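Local coordinates for protein diphthine synthase (Aeropyrum pernix, PDB 1WDE) that probably transfers three methyl groups from S-adenosyl-L-methionine to the modified target histidine of elongation factor 2, making the diphthine intermediate of diphthamide biosynthesis, at residues A[121-126]-A[168-173]; A[144-149]-A[180-185]; A[189-194]-A[206-211]; A[230-235]-A[247-252]. All blocks are in the same frame, centred on the assembly; numbering follows the deposited sequence.

Contact 1 of 4, residues A[121-126]-A[168-173]; sequences SGVQAA and HTTALL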
loop_
_atom_site.group_PDB
_atom_site.type_symbol
_atom_site.label_atom_id
_atom_site.label_comp_id
_atom_site.label_asym_id
_atom_site.label_seq_id
_atom_site.Cartn_x
_atom_site.Cartn_y
_atom_site.Cartn_z
ATOM N N SER A 121 0.340 -9.682 -0.132
ATOM C CA SER A 121 -0.108 -8.361 -0.556
ATOM C C SER A 121 0.859 -7.780 -1.588
ATOM O O SER A 121 2.047 -8.133 -1.623
ATOM C CB SER A 121 -0.267 -7.411 0.626
ATOM O OG SER A 121 0.950 -6.853 0.999
ATOM N N GLY A 122 0.327 -6.936 -2.460
ATOM C CA GLY A 122 1.147 -6.313 -3.479
ATOM C C GLY A 122 2.191 -5.416 -2.841
ATOM O O GLY A 122 3.269 -5.212 -3.401
ATOM N N VAL A 123 1.878 -4.880 -1.667
ATOM C CA VAL A 123 2.829 -4.018 -0.974
ATOM C C VAL A 123 4.074 -4.811 -0.616
ATOM O O VAL A 123 5.193 -4.355 -0.845
ATOM C CB VAL A 123 2.250 -3.447 0.351
ATOM C CG1 VAL A 123 3.320 -2.623 1.065
ATOM C CG2 VAL A 123 1.015 -2.579 0.067
ATOM N N GLN A 124 3.881 -5.992 -0.029
ATOM C CA GLN A 124 5.001 -6.840 0.392
ATOM C C GLN A 124 5.815 -7.290 -0.808
ATOM O O GLN A 124 7.055 -7.256 -0.776
ATOM C CB GLN A 124 4.483 -8.071 1.170
ATOM C CG GLN A 124 5.485 -9.246 1.227
ATOM C CD GLN A 124 4.814 -10.628 1.344
ATOM O OE1 GLN A 124 5.460 -11.661 1.136
ATOM N NE2 GLN A 124 3.521 -10.643 1.674
ATOM N N ALA A 125 5.118 -7.710 -1.864
ATOM C CA ALA A 125 5.790 -8.155 -3.076
ATOM C C ALA A 125 6.575 -6.995 -3.713
ATOM O O ALA A 125 7.670 -7.201 -4.209
ATOM C CB ALA A 125 4.775 -8.705 -4.081
ATOM N N ALA A 126 6.015 -5.787 -3.685
ATOM C CA ALA A 126 6.695 -4.625 -4.257
ATOM C C ALA A 126 7.969 -4.337 -3.462
ATOM O O ALA A 126 9.041 -4.206 -4.049
ATOM C CB ALA A 126 5.785 -3.427 -4.236
ATOM N N HIS A 168 13.314 3.396 5.095
ATOM C CA HIS A 168 12.783 3.562 3.737
ATOM C C HIS A 168 11.270 3.748 3.832
ATOM O O HIS A 168 10.586 3.044 4.592
ATOM C CB HIS A 168 13.037 2.322 2.880
ATOM C CG HIS A 168 14.460 1.864 2.844
ATOM N ND1 HIS A 168 15.522 2.726 2.658
ATOM C CD2 HIS A 168 14.985 0.612 2.831
ATOM C CE1 HIS A 168 16.635 2.026 2.526
ATOM N NE2 HIS A 168 16.337 0.739 2.626
ATOM N N THR A 169 10.745 4.692 3.061
ATOM C CA THR A 169 9.315 4.957 3.070
ATOM C C THR A 169 8.602 4.177 1.962
ATOM O O THR A 169 9.095 4.060 0.834
ATOM C CB THR A 169 9.022 6.461 2.828
ATOM O OG1 THR A 169 9.602 7.249 3.875
ATOM C CG2 THR A 169 7.519 6.708 2.791
ATOM N N THR A 170 7.450 3.620 2.288
ATOM C CA THR A 170 6.674 2.952 1.268
ATOM C C THR A 170 5.559 3.963 1.033
ATOM O O THR A 170 4.917 4.410 1.982
ATOM C CB THR A 170 6.079 1.623 1.747
ATOM O OG1 THR A 170 7.145 0.698 2.045
ATOM C CG2 THR A 170 5.201 1.024 0.616
ATOM N N ALA A 171 5.364 4.383 -0.211
ATOM C CA ALA A 171 4.314 5.351 -0.479
ATOM C C ALA A 171 3.311 4.745 -1.449
ATOM O O ALA A 171 3.630 4.414 -2.602
ATOM C CB ALA A 171 4.907 6.641 -1.040
ATOM N N LEU A 172 2.089 4.578 -0.962
ATOM C CA LEU A 172 1.035 4.002 -1.774
ATOM C C LEU A 172 0.330 5.122 -2.541
ATOM O O LEU A 172 0.344 6.287 -2.136
ATOM C CB LEU A 172 0.030 3.267 -0.882
ATOM C CG LEU A 172 0.573 2.200 0.092
ATOM C CD1 LEU A 172 -0.618 1.526 0.787
ATOM C CD2 LEU A 172 1.421 1.162 -0.639
ATOM N N LEU A 173 -0.293 4.754 -3.651
ATOM C CA LEU A 173 -1.012 5.713 -4.484
ATOM C C LEU A 173 -2.527 5.519 -4.308
ATOM O O LEU A 173 -3.034 4.397 -4.327
ATOM C CB LEU A 173 -0.634 5.512 -5.959
ATOM C CG LEU A 173 0.831 5.764 -6.345
ATOM C CD1 LEU A 173 1.128 5.168 -7.697
ATOM C CD2 LEU A 173 1.096 7.252 -6.341
#

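Contact 2 of 4, residues A[144-149]-A[180-185]; sequences PGPWRG and VQLSPG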
loop_
_atom_site.group_PDB
_atom_site.type_symbol
_atom_site.label_atom_id
_atom_site.label_comp_id
_atom_site.label_asym_id
_atom_site.label_seq_id
_atom_site.Cartn_x
_atom_site.Cartn_y
_atom_site.Cartn_z
ATOM N N PRO A 144 -2.566 11.025 -1.596
ATOM C CA PRO A 144 -3.946 11.322 -1.997
ATOM C C PRO A 144 -4.104 11.875 -3.401
ATOM O O PRO A 144 -3.223 12.568 -3.919
ATOM C CB PRO A 144 -4.397 12.328 -0.939
ATOM C CG PRO A 144 -3.123 13.121 -0.691
ATOM C CD PRO A 144 -2.067 12.030 -0.631
ATOM N N GLY A 145 -5.231 11.556 -4.023
ATOM C CA GLY A 145 -5.493 12.085 -5.349
ATOM C C GLY A 145 -6.049 13.489 -5.180
ATOM O O GLY A 145 -6.406 13.878 -4.068
ATOM N N PRO A 146 -6.133 14.283 -6.255
ATOM C CA PRO A 146 -6.666 15.644 -6.134
ATOM C C PRO A 146 -8.148 15.700 -5.785
ATOM O O PRO A 146 -8.662 16.757 -5.434
ATOM C CB PRO A 146 -6.368 16.255 -7.504
ATOM C CG PRO A 146 -6.457 15.071 -8.420
ATOM C CD PRO A 146 -5.698 14.012 -7.637
ATOM N N TRP A 147 -8.834 14.566 -5.870
ATOM C CA TRP A 147 -10.263 14.537 -5.555
ATOM C C TRP A 147 -10.541 14.521 -4.053
ATOM O O TRP A 147 -11.699 14.528 -3.630
ATOM C CB TRP A 147 -10.930 13.334 -6.215
ATOM C CG TRP A 147 -10.366 12.012 -5.805
ATOM C CD1 TRP A 147 -10.698 11.280 -4.703
ATOM C CD2 TRP A 147 -9.362 11.262 -6.499
ATOM N NE1 TRP A 147 -9.960 10.110 -4.668
ATOM C CE2 TRP A 147 -9.133 10.078 -5.758
ATOM C CE3 TRP A 147 -8.634 11.475 -7.676
ATOM C CZ2 TRP A 147 -8.209 9.112 -6.157
ATOM C CZ3 TRP A 147 -7.713 10.514 -8.075
ATOM C CH2 TRP A 147 -7.510 9.345 -7.314
ATOM N N ARG A 148 -9.482 14.499 -3.248
ATOM C CA ARG A 148 -9.652 14.489 -1.802
ATOM C C ARG A 148 -9.639 15.932 -1.306
ATOM O O ARG A 148 -10.051 16.225 -0.179
ATOM C CB ARG A 148 -8.533 13.683 -1.144
ATOM C CG ARG A 148 -8.219 12.404 -1.885
ATOM C CD ARG A 148 -8.242 11.186 -0.980
ATOM N NE ARG A 148 -9.594 10.801 -0.605
ATOM C CZ ARG A 148 -10.093 9.573 -0.729
ATOM N NH1 ARG A 148 -9.358 8.585 -1.223
ATOM N NH2 ARG A 148 -11.343 9.333 -0.359
ATOM N N GLY A 149 -9.172 16.830 -2.168
ATOM C CA GLY A 149 -9.120 18.238 -1.826
ATOM C C GLY A 149 -8.197 18.501 -0.659
ATOM O O GLY A 149 -8.438 19.405 0.149
ATOM N N VAL A 180 -9.601 3.336 -10.333
ATOM C CA VAL A 180 -8.462 3.730 -11.143
ATOM C C VAL A 180 -7.374 4.319 -10.244
ATOM O O VAL A 180 -7.626 5.247 -9.478
ATOM C CB VAL A 180 -8.893 4.762 -12.200
ATOM C CG1 VAL A 180 -7.670 5.343 -12.910
ATOM C CG2 VAL A 180 -9.832 4.090 -13.197
ATOM N N GLN A 181 -6.163 3.786 -10.330
ATOM C CA GLN A 181 -5.100 4.304 -9.476
ATOM C C GLN A 181 -4.564 5.648 -9.925
ATOM O O GLN A 181 -4.448 5.937 -11.123
ATOM C CB GLN A 181 -3.949 3.316 -9.375
ATOM C CG GLN A 181 -2.893 3.731 -8.325
ATOM C CD GLN A 181 -1.798 2.700 -8.174
ATOM O OE1 GLN A 181 -1.611 2.120 -7.093
ATOM N NE2 GLN A 181 -1.063 2.461 -9.253
ATOM N N LEU A 182 -4.271 6.482 -8.941
ATOM C CA LEU A 182 -3.695 7.801 -9.170
ATOM C C LEU A 182 -2.366 7.528 -9.882
ATOM O O LEU A 182 -1.680 6.558 -9.552
ATOM C CB LEU A 182 -3.417 8.454 -7.818
ATOM C CG LEU A 182 -3.469 9.960 -7.593
ATOM C CD1 LEU A 182 -2.387 10.276 -6.595
ATOM C CD2 LEU A 182 -3.267 10.756 -8.870
ATOM N N SER A 183 -1.999 8.354 -10.855
ATOM C CA SER A 183 -0.741 8.131 -11.564
ATOM C C SER A 183 0.421 8.573 -10.691
ATOM O O SER A 183 0.268 9.463 -9.859
ATOM C CB SER A 183 -0.690 8.938 -12.874
ATOM O OG SER A 183 -0.661 10.330 -12.605
ATOM N N PRO A 184 1.603 7.955 -10.873
ATOM C CA PRO A 184 2.795 8.308 -10.089
ATOM C C PRO A 184 3.095 9.793 -10.211
ATOM O O PRO A 184 3.338 10.481 -9.210
ATOM C CB PRO A 184 3.885 7.435 -10.710
ATOM C CG PRO A 184 3.123 6.191 -11.083
ATOM C CD PRO A 184 1.860 6.771 -11.714
ATOM N N GLY A 185 3.022 10.301 -11.438
ATOM C CA GLY A 185 3.296 11.707 -11.665
ATOM C C GLY A 185 2.357 12.625 -10.919
ATOM O O GLY A 185 2.787 13.618 -10.338
#

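Contact 3 of 4, residues A[189-194]-A[206-211]; sequences SLLLEA and ALLARL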
loop_
_atom_site.group_PDB
_atom_site.type_symbol
_atom_site.label_atom_id
_atom_site.label_comp_id
_atom_site.label_asym_id
_atom_site.label_seq_id
_atom_site.Cartn_x
_atom_site.Cartn_y
_atom_site.Cartn_z
ATOM N N SER A 189 3.478 14.792 -7.706
ATOM C CA SER A 189 3.362 16.245 -7.858
ATOM C C SER A 189 2.712 16.934 -6.676
ATOM O O SER A 189 3.211 17.957 -6.193
ATOM C CB SER A 189 2.578 16.611 -9.126
ATOM O OG SER A 189 3.403 16.478 -10.263
ATOM N N LEU A 190 1.591 16.392 -6.221
ATOM C CA LEU A 190 0.895 16.975 -5.091
ATOM C C LEU A 190 1.709 16.748 -3.813
ATOM O O LEU A 190 1.629 17.537 -2.878
ATOM C CB LEU A 190 -0.508 16.369 -4.948
ATOM C CG LEU A 190 -1.297 16.780 -3.693
ATOM C CD1 LEU A 190 -1.435 18.313 -3.614
ATOM C CD2 LEU A 190 -2.664 16.104 -3.726
ATOM N N LEU A 191 2.484 15.669 -3.776
ATOM C CA LEU A 191 3.333 15.387 -2.605
ATOM C C LEU A 191 4.380 16.511 -2.537
ATOM O O LEU A 191 4.632 17.084 -1.478
ATOM C CB LEU A 191 4.057 14.046 -2.780
ATOM C CG LEU A 191 4.614 13.240 -1.586
ATOM C CD1 LEU A 191 5.921 12.554 -1.999
ATOM C CD2 LEU A 191 4.836 14.109 -0.387
ATOM N N LEU A 192 4.986 16.826 -3.678
ATOM C CA LEU A 192 6.007 17.874 -3.712
ATOM C C LEU A 192 5.400 19.238 -3.392
ATOM O O LEU A 192 6.046 20.074 -2.763
ATOM C CB LEU A 192 6.726 17.870 -5.065
ATOM C CG LEU A 192 7.468 16.553 -5.350
ATOM C CD1 LEU A 192 8.169 16.611 -6.699
ATOM C CD2 LEU A 192 8.498 16.305 -4.228
ATOM N N GLU A 193 4.155 19.467 -3.806
ATOM C CA GLU A 193 3.529 20.740 -3.470
ATOM C C GLU A 193 3.363 20.779 -1.948
ATOM O O GLU A 193 3.559 21.827 -1.335
ATOM C CB GLU A 193 2.167 20.899 -4.159
ATOM C CG GLU A 193 1.345 22.085 -3.637
ATOM C CD GLU A 193 2.098 23.409 -3.701
ATOM O OE1 GLU A 193 1.621 24.395 -3.095
ATOM O OE2 GLU A 193 3.163 23.465 -4.358
ATOM N N ALA A 194 3.018 19.633 -1.347
ATOM C CA ALA A 194 2.854 19.537 0.114
ATOM C C ALA A 194 4.186 19.780 0.812
ATOM O O ALA A 194 4.250 20.413 1.867
ATOM C CB ALA A 194 2.319 18.126 0.515
ATOM N N ALA A 206 12.820 22.735 1.104
ATOM C CA ALA A 206 12.007 21.591 0.675
ATOM C C ALA A 206 13.016 20.616 0.084
ATOM O O ALA A 206 13.826 21.003 -0.762
ATOM C CB ALA A 206 11.003 22.015 -0.372
ATOM N N LEU A 207 12.977 19.355 0.519
ATOM C CA LEU A 207 13.964 18.384 0.051
ATOM C C LEU A 207 13.497 17.131 -0.666
ATOM O O LEU A 207 14.288 16.492 -1.341
ATOM C CB LEU A 207 14.855 17.961 1.230
ATOM C CG LEU A 207 15.596 19.107 1.919
ATOM C CD1 LEU A 207 16.135 18.628 3.238
ATOM C CD2 LEU A 207 16.710 19.622 1.004
ATOM N N LEU A 208 12.234 16.763 -0.514
ATOM C CA LEU A 208 11.749 15.537 -1.147
ATOM C C LEU A 208 11.944 15.409 -2.663
ATOM O O LEU A 208 12.258 14.319 -3.160
ATOM C CB LEU A 208 10.271 15.318 -0.772
ATOM C CG LEU A 208 9.962 15.293 0.744
ATOM C CD1 LEU A 208 8.483 14.893 0.977
ATOM C CD2 LEU A 208 10.864 14.270 1.456
ATOM N N ALA A 209 11.786 16.510 -3.399
ATOM C CA ALA A 209 11.928 16.473 -4.859
ATOM C C ALA A 209 13.297 15.963 -5.277
ATOM O O ALA A 209 13.449 15.292 -6.306
ATOM C CB ALA A 209 11.687 17.870 -5.436
ATOM N N ARG A 210 14.293 16.263 -4.456
ATOM C CA ARG A 210 15.677 15.866 -4.703
ATOM C C ARG A 210 16.061 14.425 -4.325
ATOM O O ARG A 210 17.179 13.975 -4.600
ATOM C CB ARG A 210 16.608 16.824 -3.977
ATOM C CG ARG A 210 16.664 18.227 -4.576
ATOM C CD ARG A 210 18.039 18.812 -4.284
ATOM N NE ARG A 210 18.114 19.403 -2.965
ATOM C CZ ARG A 210 19.223 19.520 -2.241
ATOM N NH1 ARG A 210 20.391 19.067 -2.683
ATOM N NH2 ARG A 210 19.164 20.144 -1.085
ATOM N N LEU A 211 15.155 13.706 -3.677
ATOM C CA LEU A 211 15.440 12.319 -3.306
ATOM C C LEU A 211 15.165 11.342 -4.434
ATOM O O LEU A 211 14.213 11.524 -5.186
ATOM C CB LEU A 211 14.550 11.900 -2.140
ATOM C CG LEU A 211 14.764 12.615 -0.813
ATOM C CD1 LEU A 211 13.629 12.256 0.144
ATOM C CD2 LEU A 211 16.132 12.199 -0.272
#

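Contact 4 of 4, residues A[230-235]-A[247-252]; sequences SSLERL and IVIPAR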
loop_
_atom_site.group_PDB
_atom_site.type_symbol
_atom_site.label_atom_id
_atom_site.label_comp_id
_atom_site.label_asym_id
_atom_site.label_seq_id
_atom_site.Cartn_x
_atom_site.Cartn_y
_atom_site.Cartn_z
ATOM N N SER A 230 16.000 8.717 -10.565
ATOM C CA SER A 230 17.060 9.508 -9.940
ATOM C C SER A 230 16.572 10.594 -8.992
ATOM O O SER A 230 17.307 10.996 -8.102
ATOM C CB SER A 230 17.990 10.104 -11.026
ATOM O OG SER A 230 17.300 11.024 -11.857
ATOM N N SER A 231 15.336 11.065 -9.165
ATOM C CA SER A 231 14.773 12.095 -8.284
ATOM C C SER A 231 13.244 12.050 -8.370
ATOM O O SER A 231 12.690 11.684 -9.407
ATOM C CB SER A 231 15.252 13.496 -8.709
ATOM O OG SER A 231 14.622 13.897 -9.921
ATOM N N LEU A 232 12.560 12.432 -7.297
ATOM C CA LEU A 232 11.101 12.432 -7.304
ATOM C C LEU A 232 10.648 13.576 -8.223
ATOM O O LEU A 232 9.548 13.563 -8.766
ATOM C CB LEU A 232 10.540 12.640 -5.882
ATOM C CG LEU A 232 10.488 11.402 -4.971
ATOM C CD1 LEU A 232 10.016 11.791 -3.571
ATOM C CD2 LEU A 232 9.541 10.350 -5.586
ATOM N N GLU A 233 11.506 14.578 -8.384
ATOM C CA GLU A 233 11.201 15.711 -9.262
ATOM C C GLU A 233 10.974 15.148 -10.673
ATOM O O GLU A 233 9.999 15.479 -11.342
ATOM C CB GLU A 233 12.383 16.687 -9.259
ATOM C CG GLU A 233 12.197 17.947 -10.078
ATOM C CD GLU A 233 11.031 18.770 -9.609
ATOM O OE1 GLU A 233 10.052 18.887 -10.374
ATOM O OE2 GLU A 233 11.082 19.297 -8.475
ATOM N N ARG A 234 11.886 14.293 -11.115
ATOM C CA ARG A 234 11.782 13.676 -12.433
ATOM C C ARG A 234 10.517 12.834 -12.574
ATOM O O ARG A 234 9.858 12.863 -13.605
ATOM C CB ARG A 234 12.999 12.786 -12.714
ATOM C CG ARG A 234 14.257 13.537 -13.116
ATOM C CD ARG A 234 15.241 12.601 -13.795
ATOM N NE ARG A 234 14.648 11.982 -14.978
ATOM C CZ ARG A 234 15.233 11.035 -15.704
ATOM N NH1 ARG A 234 16.436 10.584 -15.374
ATOM N NH2 ARG A 234 14.611 10.537 -16.765
ATOM N N LEU A 235 10.185 12.073 -11.539
ATOM C CA LEU A 235 9.004 11.221 -11.581
ATOM C C LEU A 235 7.727 12.023 -11.596
ATOM O O LEU A 235 6.759 11.632 -12.243
ATOM C CB LEU A 235 8.985 10.281 -10.368
ATOM C CG LEU A 235 7.820 9.300 -10.208
ATOM C CD1 LEU A 235 7.653 8.461 -11.478
ATOM C CD2 LEU A 235 8.116 8.387 -9.009
ATOM N N ILE A 247 5.385 3.282 -4.472
ATOM C CA ILE A 247 6.641 3.988 -4.604
ATOM C C ILE A 247 7.489 3.791 -3.346
ATOM O O ILE A 247 6.976 3.807 -2.236
ATOM C CB ILE A 247 6.364 5.493 -4.826
ATOM C CG1 ILE A 247 5.699 5.701 -6.199
ATOM C CG2 ILE A 247 7.653 6.285 -4.753
ATOM C CD1 ILE A 247 5.142 7.086 -6.382
ATOM N N VAL A 248 8.772 3.520 -3.519
ATOM C CA VAL A 248 9.622 3.418 -2.355
ATOM C C VAL A 248 10.566 4.622 -2.416
ATOM O O VAL A 248 11.213 4.867 -3.448
ATOM C CB VAL A 248 10.401 2.083 -2.327
ATOM C CG1 VAL A 248 11.484 2.126 -1.232
ATOM C CG2 VAL A 248 9.429 0.938 -2.048
ATOM N N ILE A 249 10.573 5.408 -1.341
ATOM C CA ILE A 249 11.456 6.586 -1.191
ATOM C C ILE A 249 12.452 6.127 -0.107
ATOM O O ILE A 249 12.189 6.216 1.090
ATOM C CB ILE A 249 10.667 7.828 -0.707
ATOM C CG1 ILE A 249 9.561 8.167 -1.725
ATOM C CG2 ILE A 249 11.626 9.041 -0.542
ATOM C CD1 ILE A 249 8.502 9.143 -1.169
ATOM N N PRO A 250 13.629 5.664 -0.528
ATOM C CA PRO A 250 14.615 5.172 0.423
ATOM C C PRO A 250 15.338 6.174 1.294
ATOM O O PRO A 250 15.386 7.380 0.988
ATOM C CB PRO A 250 15.575 4.408 -0.473
ATOM C CG PRO A 250 15.672 5.299 -1.649
ATOM C CD PRO A 250 14.252 5.871 -1.847
ATOM N N ALA A 251 15.836 5.662 2.420
ATOM C CA ALA A 251 16.658 6.457 3.310
ATOM C C ALA A 251 17.986 6.218 2.612
ATOM O O ALA A 251 18.046 5.446 1.642
ATOM C CB ALA A 251 16.691 5.856 4.716
ATOM N N ARG A 252 19.052 6.845 3.089
ATOM C CA ARG A 252 20.354 6.660 2.457
ATOM C C ARG A 252 20.698 5.187 2.346
ATOM O O ARG A 252 20.785 4.483 3.354
ATOM C CB ARG A 252 21.423 7.397 3.264
ATOM C CG ARG A 252 22.720 7.487 2.554
ATOM C CD ARG A 252 23.429 8.772 2.902
ATOM N NE ARG A 252 24.740 8.784 2.285
ATOM C CZ ARG A 252 25.541 9.837 2.263
ATOM N NH1 ARG A 252 25.150 10.973 2.829
ATOM N NH2 ARG A 252 26.733 9.740 1.689
#

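Contact 1 of 4, residues A[121-126]-A[168-173]
No flat group takes part where Val-123 meets Thr-170 and Leu-172; the one ring in either segment, the imidazole of His-168, sits at the far end of the strand and packs edge-to-face with Phe-137. The join is made of methyl groups. Val-123, on the first turn of helix 122-130, straddles two side chains with its fork. Its CG1 branch, held opposite the backbone N (chi1 177°), comes to 4.1 Å from CG2 of Thr-170. The CG2 branch rests 3.8 Å from CD2 of Leu-172, and these two side chains run at about a right angle to each other. Thr-170 and Leu-172 are alternate residues of strand 168-173, so the helix lies over one face of the mixed sheet. Ser-121 is the N-cap: its OG accepts from Gln-124 N at 3.2 Å, with an almost straight N-H...O angle of 166°. Ser-121, Gly-122 and Leu-173 probably belong to the S-adenosyl-L-methionine site, by analogy with related enzymes. With no hydrogen bond across it and just 97 Å² buried, the packing between the two segments is light and purely apolar. Thr-170 divides its roles: the methyl goes to the valine, while OG1 hydrogen-bonds NE of Arg-127, one turn further along the same helix, and so gives helix and strand a polar tie beside the apolar one.

Contact 2 of 4, residues A[144-149]-A[180-185]
Pro-144 opens the loop that follows strand 137-143 in a beta-alpha-beta crossover, running on through helix 153-165 to strand 168-173, and its carbonyl O lies 3.6 Å from CD1 of Leu-182. CB of Pro-144 leaves the backbone away from that leucine, and the touch is made by the carbonyl. Gly-145 comes next: its CA packs 3.7 Å from Leu-182 CG on one side, and on another it sits over a face of the Trp-147 ring, offset toward the rim. Its N is hydrogen-bonded to OD1 of Asp-174. Pro-146 adds a looser touch, with CD 4.2 Å from CD2 of Leu-182. Trp-147 has its CG wedged between the backbone N and the carbonyl carbon (chi1 59°), which folds the indole back over Gly-145 and carries CH2 to 4.1 Å from Leu-182 CG. Leu-182, buried, is thus met by four successive residues of a loop that has no regular structure but has an internal backbone hydrogen bond, Arg-148 N to Gly-145 O, 3.2 Å. Ser-183, the next residue after the leucine, is the N-cap of helix 184-202, its OG accepting from Gln-186 N. NE1 of Trp-147 stands 3.7 Å above the guanidinium plane of Arg-148, toward the rim, while Arg-148 NH1 forms a salt bridge with OD2 of the same Asp-174 that holds Gly-145 N through OD1.

Contact 3 of 4, residues A[189-194]-A[206-211]
Leu-192 and Leu-191, neighbours on helix 184-202, supply the helix side of an apolar contact with Leu-208 and Ala-209. Leu-192 makes the tighter part of it. Its CG stands opposite the carbonyl carbon (chi1 -62°), and this sends both methyls toward the short 3-10 turn 208-210. CD2 presses on the backbone there, 3.4 Å from Ala-209 N and 3.5 Å from Ala-209 CA, the latter closer than an ordinary carbon-carbon contact. The same methyl is 3.8 Å from Ala-209 CB and CD1 is 3.9 Å from it, so the alanine methyl is touched by both branches. CD2 also lies 4.0 Å from CB of Leu-208. Leu-191 works alongside: its CD2 meets CD1 of Leu-208 at 4.0 Å, the two side chains being set roughly perpendicular. Ile-159 of helix 153-165 touches both Leu-191 and Leu-208 and extends the apolar cluster.

Hydrogen bonds do not join the two segments directly. The turn is held internally by Arg-210 N to Leu-207 O and by Leu-211 N to Leu-208 O, the latter 3.0 Å long. Asp-195, just past 189-194 on the helix, accepts from Leu-208 N through OD2, and Tyr-160 OH bonds Leu-207 N. Charge lies at the margin, where Arg-210 NH1 forms a salt bridge with Asp-274.

A helix packing on the return loop that leads into strand 213-217 belongs to a beta-alpha-beta crossover from strand 168-173 through helix 184-202, with strand 246-249 lying between the two parallel strands in the sheet.

Contact 4 of 4, residues A[230-235]-A[247-252]
Leu-232 reaches over Ile-249, its CD1 lying 3.9 Å from CD1 and 4.1 Å from CG1 of the isoleucine, with the two side chains about perpendicular. The short helix 232-236, just after strand 225-229, here packs on strand 246-249, the middle strand of the mixed five-stranded beta sheet. One turn on, Leu-235 makes a different approach: its CG is placed opposite the backbone N (chi1 180°), and its CD2 reaches tip to tip toward CD1 of Ile-247, 4.2 Å away. Leucines three apart on a helix thus meet isoleucines two apart on a strand, and both pairs meet chiefly through methyl groups rather than through backbone. Ile-247 and Ile-249 both send CG1 to the side opposite their carbonyl carbons, which brings their CD1 methyls out to the helix. Val-248 between them belongs to the other face, where it touches Leu-132.

Val-188 of helix 184-202 packs on Leu-232, Leu-235 and Ile-247 together, and Ile-247 also touches Leu-173, which probably contributes to the S-adenosyl-L-methionine site. All four side chains of the contact are buried and no hydrogen bond crosses it. Polar groups of the strand are used within the sheet, Ile-247 bonding to Ala-171 and Val-248 to Val-214 through their backbones.

The helix start is fixed separately, by Ser-231 as N-cap. The Ser-231 O accepts a weak bond from Leu-235 N, while its OG accepts from Arg-234 N at 3.0 Å with an N-H...O angle of 159°.

How the contacts relate
Contacts 1 and 4 meet in the mixed sheet, where strands 168-173 and 246-249 are neighbours: Thr-169 N lies 2.9 Å from Ile-249 O, a probable hydrogen bond. Contacts 2 and 3 both use helix 184-202, and Pro-144 O touches Leu-190 CD2 at 3.6 Å. Contacts 3 and 4 have centres about 10 Å apart and are tied by a probable hydrogen bond, Glu-233 N to Ala-209 O, 2.9 Å. Contact 1 adjoins the probable S-adenosyl-L-methionine site, the side chain of Val-123 being about 4 Å from that of Val-96; contact 2 borders it, with Leu-182 O 3.6 Å from Leu-173 CD1. Contact 3, about 19 Å from contact 1 between centres, does not touch it.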